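Long-range contacts in ectonucleotide pyrophosphatase/phosphodiesterase family member 5 (Mus musculus, PDB 5VEO), which probably hydrolyses phosphodiester bonds as a zinc-dependent ectoenzyme of the nucleotide pyrophosphatase/phosphodiesterase family, with a restricted range of nucleotide substrates: residues H118-M124 with P137-Y143; I109-N113 with N167-L171; D96-S100 with A128-I132. The protein carries 1 engineered substitution. One frame throughout, in Å; residues are numbered along the deposited sequence.

Interaction 1 (H118-M124 with P137-Y143). With AMP (adenosine monophosphate), chain Q.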
loop_
_atom_site.group_PDB
_atom_site.type_symbol
_atom_site.label_atom_id
_atom_site.label_comp_id
_atom_site.label_asym_id
_atom_site.label_seq_id
_atom_site.Cartn_x
_atom_site.Cartn_y
_atom_site.Cartn_z
ATOM N N HIS A 118 -22.451 5.109 10.610
ATOM C CA HIS A 118 -21.662 4.086 11.275
ATOM C C HIS A 118 -20.399 4.710 11.876
ATOM O O HIS A 118 -20.120 5.901 11.711
ATOM C CB HIS A 118 -21.294 2.961 10.291
ATOM C CG HIS A 118 -22.455 2.439 9.497
ATOM N ND1 HIS A 118 -23.449 1.665 10.055
ATOM C CD2 HIS A 118 -22.770 2.568 8.186
ATOM C CE1 HIS A 118 -24.332 1.346 9.124
ATOM N NE2 HIS A 118 -23.944 1.882 7.981
ATOM N N ALA A 119 -19.651 3.893 12.609
ATOM C CA ALA A 119 -18.398 4.306 13.231
ATOM C C ALA A 119 -17.267 3.468 12.655
ATOM O O ALA A 119 -17.437 2.273 12.456
ATOM C CB ALA A 119 -18.435 4.124 14.752
ATOM N N SER A 120 -16.126 4.097 12.408
ATOM C CA SER A 120 -14.931 3.417 11.907
ATOM C C SER A 120 -13.822 3.539 12.935
ATOM O O SER A 120 -13.777 4.502 13.703
ATOM C CB SER A 120 -14.424 4.027 10.599
ATOM O OG SER A 120 -15.450 4.325 9.678
ATOM N N GLY A 121 -12.886 2.583 12.905
ATOM C CA GLY A 121 -11.733 2.620 13.776
ATOM C C GLY A 121 -10.464 2.273 13.026
ATOM O O GLY A 121 -10.497 1.421 12.140
ATOM N N ALA A 122 -9.362 2.923 13.373
ATOM C CA ALA A 122 -8.099 2.711 12.675
ATOM C C ALA A 122 -6.956 2.688 13.669
ATOM O O ALA A 122 -6.821 3.594 14.503
ATOM C CB ALA A 122 -7.854 3.796 11.635
ATOM N N ALA A 123 -6.139 1.648 13.570
ATOM C CA ALA A 123 -4.983 1.429 14.428
ATOM C C ALA A 123 -3.739 1.427 13.530
ATOM O O ALA A 123 -3.293 0.378 13.051
ATOM C CB ALA A 123 -5.142 0.158 15.199
ATOM N N MET A 124 -3.236 2.631 13.259
ATOM C CA MET A 124 -1.976 2.948 12.565
ATOM C C MET A 124 -2.071 2.824 11.048
ATOM O O MET A 124 -1.028 2.883 10.362
ATOM C CB MET A 124 -0.811 2.103 13.084
ATOM C CG MET A 124 -0.680 2.143 14.605
ATOM S SD MET A 124 -0.641 3.831 15.232
ATOM C CE MET A 124 -0.190 3.529 16.947
ATOM N N PRO A 137 -11.464 9.129 11.142
ATOM C CA PRO A 137 -12.198 7.961 11.644
ATOM C C PRO A 137 -12.754 8.252 13.035
ATOM O O PRO A 137 -12.152 8.985 13.822
ATOM C CB PRO A 137 -11.134 6.857 11.678
ATOM C CG PRO A 137 -10.036 7.343 10.755
ATOM C CD PRO A 137 -10.030 8.833 10.982
ATOM N N THR A 138 -13.906 7.656 13.336
ATOM C CA THR A 138 -14.531 7.842 14.652
ATOM C C THR A 138 -13.537 7.609 15.778
ATOM O O THR A 138 -13.475 8.384 16.745
ATOM C CB THR A 138 -15.704 6.889 14.810
ATOM O OG1 THR A 138 -16.531 6.970 13.649
ATOM C CG2 THR A 138 -16.510 7.231 16.091
ATOM N N TYR A 139 -12.744 6.534 15.660
ATOM C CA TYR A 139 -11.666 6.215 16.578
ATOM C C TYR A 139 -10.387 6.021 15.784
ATOM O O TYR A 139 -10.397 5.331 14.757
ATOM C CB TYR A 139 -11.928 4.928 17.367
ATOM C CG TYR A 139 -13.273 4.815 18.083
ATOM C CD1 TYR A 139 -13.445 5.348 19.344
ATOM C CD2 TYR A 139 -14.340 4.137 17.512
ATOM C CE1 TYR A 139 -14.642 5.233 20.012
ATOM C CE2 TYR A 139 -15.561 4.012 18.180
ATOM C CZ TYR A 139 -15.694 4.562 19.431
ATOM O OH TYR A 139 -16.901 4.444 20.109
ATOM N N TYR A 140 -9.282 6.572 16.277
ATOM C CA TYR A 140 -8.001 6.345 15.614
ATOM C C TYR A 140 -6.865 6.570 16.599
ATOM O O TYR A 140 -7.020 7.243 17.629
ATOM C CB TYR A 140 -7.827 7.248 14.383
ATOM C CG TYR A 140 -7.656 8.705 14.711
ATOM C CD1 TYR A 140 -6.396 9.252 14.887
ATOM C CD2 TYR A 140 -8.758 9.541 14.843
ATOM C CE1 TYR A 140 -6.234 10.607 15.207
ATOM C CE2 TYR A 140 -8.607 10.894 15.170
ATOM C CZ TYR A 140 -7.345 11.416 15.338
ATOM O OH TYR A 140 -7.198 12.752 15.661
ATOM N N LEU A 141 -5.731 6.020 16.265
ATOM C CA LEU A 141 -4.495 6.231 17.009
ATOM C C LEU A 141 -3.563 7.172 16.255
ATOM O O LEU A 141 -3.330 6.975 15.056
ATOM C CB LEU A 141 -3.777 4.906 17.255
ATOM C CG LEU A 141 -4.599 3.753 17.856
ATOM C CD1 LEU A 141 -3.743 2.495 18.041
ATOM C CD2 LEU A 141 -5.256 4.170 19.177
ATOM N N PRO A 142 -2.987 8.185 16.897
ATOM C CA PRO A 142 -1.868 8.903 16.275
ATOM C C PRO A 142 -0.770 7.933 15.871
ATOM O O PRO A 142 -0.410 7.036 16.628
ATOM C CB PRO A 142 -1.408 9.852 17.389
ATOM C CG PRO A 142 -2.616 10.014 18.240
ATOM C CD PRO A 142 -3.220 8.649 18.268
ATOM N N TYR A 143 -0.250 8.080 14.652
ATOM C CA TYR A 143 0.704 7.084 14.178
ATOM C C TYR A 143 1.922 7.026 15.095
ATOM O O TYR A 143 2.550 8.049 15.409
ATOM C CB TYR A 143 1.173 7.350 12.746
ATOM C CG TYR A 143 2.088 6.227 12.303
ATOM C CD1 TYR A 143 3.462 6.372 12.305
ATOM C CD2 TYR A 143 1.564 4.979 11.985
ATOM C CE1 TYR A 143 4.300 5.333 11.934
ATOM C CE2 TYR A 143 2.393 3.923 11.617
ATOM C CZ TYR A 143 3.771 4.101 11.626
ATOM O OH TYR A 143 4.594 3.055 11.254
HETATM P P AMP Q . 6.720 1.573 2.305
HETATM O O1P AMP Q . 6.377 2.344 1.066
HETATM O O2P AMP Q . 8.211 1.215 2.355
HETATM O O3P AMP Q . 5.858 0.328 2.497
HETATM O "O5'" AMP Q . 6.432 2.501 3.577
HETATM C "C5'" AMP Q . 6.165 1.880 4.843
HETATM C "C4'" AMP Q . 6.708 2.645 6.018
HETATM O "O4'" AMP Q . 5.873 3.772 6.246
HETATM C "C3'" AMP Q . 6.679 1.848 7.324
HETATM O "O3'" AMP Q . 7.982 1.458 7.695
HETATM C "C2'" AMP Q . 6.101 2.814 8.363
HETATM O "O2'" AMP Q . 6.865 2.959 9.529
HETATM C "C1'" AMP Q . 5.991 4.121 7.603
HETATM N N9 AMP Q . 4.833 4.901 7.978
HETATM C C8 AMP Q . 3.537 4.580 7.820
HETATM N N7 AMP Q . 2.757 5.589 8.279
HETATM C C5 AMP Q . 3.603 6.556 8.723
HETATM C C6 AMP Q . 3.470 7.898 9.325
HETATM N N6 AMP Q . 2.248 8.413 9.551
HETATM N N1 AMP Q . 4.588 8.578 9.635
HETATM C C2 AMP Q . 5.822 8.091 9.417
HETATM N N3 AMP Q . 6.035 6.885 8.866
HETATM C C4 AMP Q . 4.964 6.098 8.526
HETATM O O HOH W 1 -4.265 5.265 13.326
#

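Interaction 2 (I109-N113 with N167-L171)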
loop_
_atom_site.group_PDB
_atom_site.type_symbol
_atom_site.label_atom_id
_atom_site.label_comp_id
_atom_site.label_asym_id
_atom_site.label_seq_id
_atom_site.Cartn_x
_atom_site.Cartn_y
_atom_site.Cartn_z
ATOM N N ILE A 109 -12.967 5.522 2.619
ATOM C CA ILE A 109 -14.211 4.843 2.945
ATOM C C ILE A 109 -14.672 5.106 4.385
ATOM O O ILE A 109 -15.869 5.041 4.668
ATOM C CB ILE A 109 -14.066 3.340 2.656
ATOM C CG1 ILE A 109 -15.452 2.695 2.687
ATOM C CG2 ILE A 109 -13.100 2.672 3.631
ATOM C CD1 ILE A 109 -15.452 1.243 2.291
ATOM N N TRP A 110 -13.769 5.389 5.319
ATOM C CA TRP A 110 -14.262 5.626 6.678
ATOM C C TRP A 110 -15.159 6.864 6.752
ATOM O O TRP A 110 -16.112 6.895 7.549
ATOM C CB TRP A 110 -13.106 5.719 7.677
ATOM C CG TRP A 110 -11.984 6.646 7.396
ATOM C CD1 TRP A 110 -11.930 7.983 7.680
ATOM C CD2 TRP A 110 -10.701 6.303 6.855
ATOM N NE1 TRP A 110 -10.704 8.497 7.335
ATOM C CE2 TRP A 110 -9.934 7.491 6.809
ATOM C CE3 TRP A 110 -10.134 5.121 6.387
ATOM C CZ2 TRP A 110 -8.628 7.513 6.341
ATOM C CZ3 TRP A 110 -8.839 5.154 5.904
ATOM C CH2 TRP A 110 -8.104 6.328 5.883
ATOM N N ILE A 111 -14.904 7.868 5.913
ATOM C CA ILE A 111 -15.768 9.048 5.894
ATOM C C ILE A 111 -17.138 8.689 5.338
ATOM O O ILE A 111 -18.168 9.062 5.905
ATOM C CB ILE A 111 -15.109 10.185 5.096
ATOM C CG1 ILE A 111 -13.847 10.619 5.832
ATOM C CG2 ILE A 111 -16.069 11.369 4.890
ATOM C CD1 ILE A 111 -13.110 11.756 5.176
ATOM N N THR A 112 -17.170 7.938 4.232
ATOM C CA THR A 112 -18.437 7.497 3.655
ATOM C C THR A 112 -19.224 6.648 4.645
ATOM O O THR A 112 -20.437 6.835 4.817
ATOM C CB THR A 112 -18.160 6.729 2.362
ATOM O OG1 THR A 112 -17.479 7.596 1.446
ATOM C CG2 THR A 112 -19.434 6.216 1.716
ATOM N N ASN A 113 -18.537 5.740 5.333
ATOM C CA ASN A 113 -19.151 4.910 6.360
ATOM C C ASN A 113 -19.784 5.760 7.455
ATOM O O ASN A 113 -20.891 5.466 7.924
ATOM C CB ASN A 113 -18.078 4.003 6.949
ATOM C CG ASN A 113 -18.629 2.939 7.854
ATOM O OD1 ASN A 113 -19.569 2.218 7.509
ATOM N ND2 ASN A 113 -18.005 2.795 9.010
ATOM N N ASN A 167 -18.279 -0.679 12.918
ATOM C CA ASN A 167 -18.529 -1.750 11.965
ATOM C C ASN A 167 -17.355 -1.975 11.036
ATOM O O ASN A 167 -17.368 -2.963 10.301
ATOM C CB ASN A 167 -19.756 -1.467 11.096
ATOM C CG ASN A 167 -19.593 -0.236 10.230
ATOM O OD1 ASN A 167 -18.770 0.610 10.503
ATOM N ND2 ASN A 167 -20.397 -0.132 9.182
ATOM N N LEU A 168 -16.379 -1.066 11.027
ATOM C CA LEU A 168 -15.297 -1.075 10.041
ATOM C C LEU A 168 -14.011 -0.708 10.758
ATOM O O LEU A 168 -13.900 0.388 11.333
ATOM C CB LEU A 168 -15.579 -0.087 8.914
ATOM C CG LEU A 168 -14.435 0.190 7.952
ATOM C CD1 LEU A 168 -14.084 -1.107 7.233
ATOM C CD2 LEU A 168 -14.836 1.267 6.986
ATOM N N GLY A 169 -13.061 -1.631 10.763
ATOM C CA GLY A 169 -11.773 -1.416 11.391
ATOM C C GLY A 169 -10.621 -1.609 10.417
ATOM O O GLY A 169 -10.714 -2.388 9.463
ATOM N N PHE A 170 -9.534 -0.876 10.674
ATOM C CA PHE A 170 -8.299 -0.941 9.895
ATOM C C PHE A 170 -7.140 -1.141 10.853
ATOM O O PHE A 170 -6.988 -0.373 11.806
ATOM C CB PHE A 170 -8.066 0.334 9.081
ATOM C CG PHE A 170 -9.071 0.536 8.010
ATOM C CD1 PHE A 170 -8.896 -0.067 6.769
ATOM C CD2 PHE A 170 -10.215 1.289 8.238
ATOM C CE1 PHE A 170 -9.829 0.088 5.765
ATOM C CE2 PHE A 170 -11.155 1.454 7.228
ATOM C CZ PHE A 170 -10.967 0.842 5.995
ATOM N N LEU A 171 -6.321 -2.155 10.595
ATOM C CA LEU A 171 -5.185 -2.511 11.436
ATOM C C LEU A 171 -3.957 -2.626 10.552
ATOM O O LEU A 171 -4.010 -3.284 9.514
ATOM C CB LEU A 171 -5.452 -3.830 12.168
ATOM C CG LEU A 171 -4.335 -4.491 12.952
ATOM C CD1 LEU A 171 -3.883 -3.596 14.093
ATOM C CD2 LEU A 171 -4.749 -5.876 13.475
#

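Interaction 3 (D96-S100 with A128-I132)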
loop_
_atom_site.group_PDB
_atom_site.type_symbol
_atom_site.label_atom_id
_atom_site.label_comp_id
_atom_site.label_asym_id
_atom_site.label_seq_id
_atom_site.Cartn_x
_atom_site.Cartn_y
_atom_site.Cartn_z
ATOM N N ASP A 96 5.908 13.908 7.278
ATOM C CA ASP A 96 5.320 15.141 6.753
ATOM C C ASP A 96 4.199 14.784 5.777
ATOM O O ASP A 96 4.280 15.027 4.564
ATOM C CB ASP A 96 6.408 15.983 6.089
ATOM C CG ASP A 96 5.911 17.330 5.598
ATOM O OD1 ASP A 96 4.858 17.809 6.074
ATOM O OD2 ASP A 96 6.586 17.908 4.711
ATOM N N ILE A 97 3.139 14.191 6.343
ATOM C CA ILE A 97 2.010 13.663 5.593
ATOM C C ILE A 97 0.685 14.280 6.009
ATOM O O ILE A 97 -0.364 13.814 5.565
ATOM C CB ILE A 97 1.921 12.132 5.735
ATOM C CG1 ILE A 97 1.531 11.763 7.190
ATOM C CG2 ILE A 97 3.217 11.531 5.286
ATOM C CD1 ILE A 97 0.639 10.566 7.332
ATOM N N TYR A 98 0.696 15.277 6.890
ATOM C CA TYR A 98 -0.532 15.704 7.554
ATOM C C TYR A 98 -1.173 16.915 6.899
ATOM O O TYR A 98 -2.184 17.405 7.403
ATOM C CB TYR A 98 -0.259 15.958 9.052
ATOM C CG TYR A 98 0.066 14.659 9.725
ATOM C CD1 TYR A 98 -0.943 13.783 10.107
ATOM C CD2 TYR A 98 1.380 14.253 9.891
ATOM C CE1 TYR A 98 -0.645 12.546 10.666
ATOM C CE2 TYR A 98 1.684 13.024 10.454
ATOM C CZ TYR A 98 0.671 12.178 10.834
ATOM O OH TYR A 98 0.996 10.955 11.369
ATOM N N ASP A 99 -0.641 17.386 5.774
ATOM C CA ASP A 99 -1.296 18.460 5.029
ATOM C C ASP A 99 -2.507 17.879 4.301
ATOM O O ASP A 99 -2.369 17.129 3.327
ATOM C CB ASP A 99 -0.320 19.118 4.062
ATOM C CG ASP A 99 -0.934 20.296 3.297
ATOM O OD1 ASP A 99 -2.181 20.415 3.242
ATOM O OD2 ASP A 99 -0.160 21.096 2.730
ATOM N N SER A 100 -3.694 18.222 4.798
ATOM C CA SER A 100 -4.946 17.658 4.309
ATOM C C SER A 100 -5.092 17.750 2.796
ATOM O O SER A 100 -5.719 16.880 2.179
ATOM C CB SER A 100 -6.108 18.381 4.988
ATOM O OG SER A 100 -5.994 18.295 6.399
ATOM N N ALA A 128 -4.989 7.478 8.316
ATOM C CA ALA A 128 -6.147 7.471 9.202
ATOM C C ALA A 128 -6.039 8.511 10.316
ATOM O O ALA A 128 -7.064 8.872 10.912
ATOM C CB ALA A 128 -6.341 6.073 9.792
ATOM N N ASP A 129 -4.840 9.009 10.611
ATOM C CA ASP A 129 -4.672 10.059 11.607
ATOM C C ASP A 129 -4.499 11.429 10.959
ATOM O O ASP A 129 -3.995 12.366 11.597
ATOM C CB ASP A 129 -3.513 9.722 12.561
ATOM C CG ASP A 129 -2.168 9.576 11.869
ATOM O OD1 ASP A 129 -2.130 9.134 10.708
ATOM O OD2 ASP A 129 -1.134 9.874 12.516
ATOM N N VAL A 130 -4.942 11.562 9.711
ATOM C CA VAL A 130 -4.892 12.808 8.954
ATOM C C VAL A 130 -6.305 13.357 8.850
ATOM O O VAL A 130 -7.246 12.605 8.593
ATOM C CB VAL A 130 -4.311 12.577 7.546
ATOM C CG1 VAL A 130 -4.318 13.870 6.709
ATOM C CG2 VAL A 130 -2.897 12.020 7.611
ATOM N N LYS A 131 -6.452 14.668 9.005
ATOM C CA LYS A 131 -7.760 15.277 8.830
ATOM C C LYS A 131 -8.045 15.377 7.335
ATOM O O LYS A 131 -7.271 15.976 6.587
ATOM C CB LYS A 131 -7.821 16.652 9.495
ATOM C CG LYS A 131 -9.181 17.265 9.395
ATOM C CD LYS A 131 -9.204 18.653 10.040
ATOM C CE LYS A 131 -9.600 18.559 11.488
ATOM N NZ LYS A 131 -9.780 19.907 12.143
ATOM N N ILE A 132 -9.132 14.758 6.889
ATOM C CA ILE A 132 -9.476 14.710 5.473
ATOM C C ILE A 132 -10.922 15.158 5.337
ATOM O O ILE A 132 -11.818 14.566 5.949
ATOM C CB ILE A 132 -9.271 13.304 4.880
ATOM C CG1 ILE A 132 -7.814 12.851 5.074
ATOM C CG2 ILE A 132 -9.636 13.285 3.399
ATOM C CD1 ILE A 132 -7.575 11.363 4.733
HETATM O O HOH W 2 -4.128 16.510 9.284
#

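Interaction 1 (H118-M124 with P137-Y143)
Two parallel strands at the edge of the central mixed β-sheet of this alkaline phosphatase-like fold meet here, 139-140 being the outermost strand beside 120-123. Tyr139 bonds to the residues flanking Gly121 in the usual parallel manner: its N donates to Ser120 O (3.0 Å) and its O accepts Ala122 N (3.0 Å). The ladder continues from Leu141 N to Ala122 O (3.2 Å) and is preceded by a side-chain rung, Ser120 N to Thr138 OG1 (3.2 Å). Where the strands part, water 1 accepts from Met124 N (2.8 Å) and lies 2.6 Å from Leu141 O.

Apolar contacts line both faces. Ala122 CB packs on Pro137 CG (4.3 Å) and Tyr140 CB (4.4 Å), while Ala123 CB meets Leu141 CD1 (3.9 Å); helix 149-160 packs on the Ala123 side. Beyond the strands, Met124 CE touches Leu141 CB (3.9 Å), and its SD lies obliquely 5.0 Å from the Tyr143 ring centroid, a Met-aromatic contact.

Tyr143 carries the pair into the nucleotide pocket. The adenine lies over one face of its ring, and Glu174 also holds its hydroxyl, which accepts a hydrogen bond from AMP O2' to Tyr143 OH (2.9 Å).

Interaction 2 (I109-N113 with N167-L171)
Helix 109-113 runs nearly antiparallel to strand 168-171, with 160° between their directions and 10.1 Å between the axes at closest approach. The CA atoms come nearest at Trp110 and Leu168, 7.6 Å apart, so side chains fill the gap. Leu168 and Phe170, alternate residues of the strand, both point toward the helix. Ile109 CG2 sits against Leu168 CD2 (4.0 Å) and Phe170 CZ (3.7 Å). The six-membered ring of Trp110 turns its edge to the face of Phe170 in a T-shaped pair, with centroids 5.7 Å apart and planes at 73°. Val66 of helix 58-67 touches this aromatic pair and Ile109. At the other end, the amides of Asn113 and Asn167 form a reciprocal pair: Asn113 ND2 donates to Asn167 OD1 (2.8 Å) and Asn167 ND2 to Asn113 OD1 (3.0 Å). Asn113 ND2 also reaches Ser120 OG, which ties the pair to strand 120-123. Such a helix, laid over the sheet at its inner strand 168-173, between 120-123 and 16-21, is typical of the layered α/β core of the alkaline phosphatase superfamily.

Interaction 3 (D96-S100 with A128-I132)
This is a loop-to-loop contact beside the nucleotide pocket, built without regular secondary structure on either side. Residues 96-100 belong to the connection between strand 88-91 and helix 109-115, whereas residues 128-132 belong to the one between strands 120-123 and 139-140. The two backbones come close at Tyr98 and Val130, with CA atoms 5.4 Å apart, and again at Ser100 and Ile132, at 5.5 Å.

Direct hydrogen bonds join the loops at two points. Tyr98 OH donates to Asp129 OD2 over a short 2.6 Å, the carboxylate oxygen lying near the plane of the phenol ring. Further along, Ser100 OG donates to the backbone carbonyl, Lys131 O, at 2.7 Å. Water 2 adds a bridge between the main chains: it donates to Tyr98 O (2.8 Å) and accepts from Lys131 N (3.0 Å). Between these polar links Val130 supplies an apolar wedge, its CG2 lying 3.6 Å from Tyr98 CD1 and 3.8 Å from Ile97 CD1. Trp103 packs on Val130 too, and its indole nitrogen bonds to the carbonyl of Ile97.

The same Asp129 oxygen also accepts the backbone NH of Tyr143, whose side chain Tyr98 touches, so one carboxylate connects both tyrosines. The Tyr98 hydroxyl makes a weak hydrogen bond to N6 of the nucleotide. The two joined loops thus line the adenine end of the AMP pocket in this phosphodiesterase, with Ile97 and Tyr98 in its wall.

The three contacts interlock along the chain in the order 96-100, 109-113, 118-124, 128-132, 137-143, 167-171: interaction 1 is nested inside the loop closed by interaction 2, while interaction 3 crosses both. Interactions 1 and 2, with centres 8 Å apart, share the mixed sheet, strand 120-123 lying between 139-140 and 168-173 and pairing with the latter through bonds such as Gly121 N to Leu168 O (2.9 Å). Interaction 3 is centred 13 Å from interaction 1 and 16 Å from interaction 2. Its Asp129 OD2 meets Tyr143 N at 2.9 Å, and Ala128 abuts Ala122 and Trp110. The sheet edge and its covering helix thus connect directly to the loops that line the adenine site.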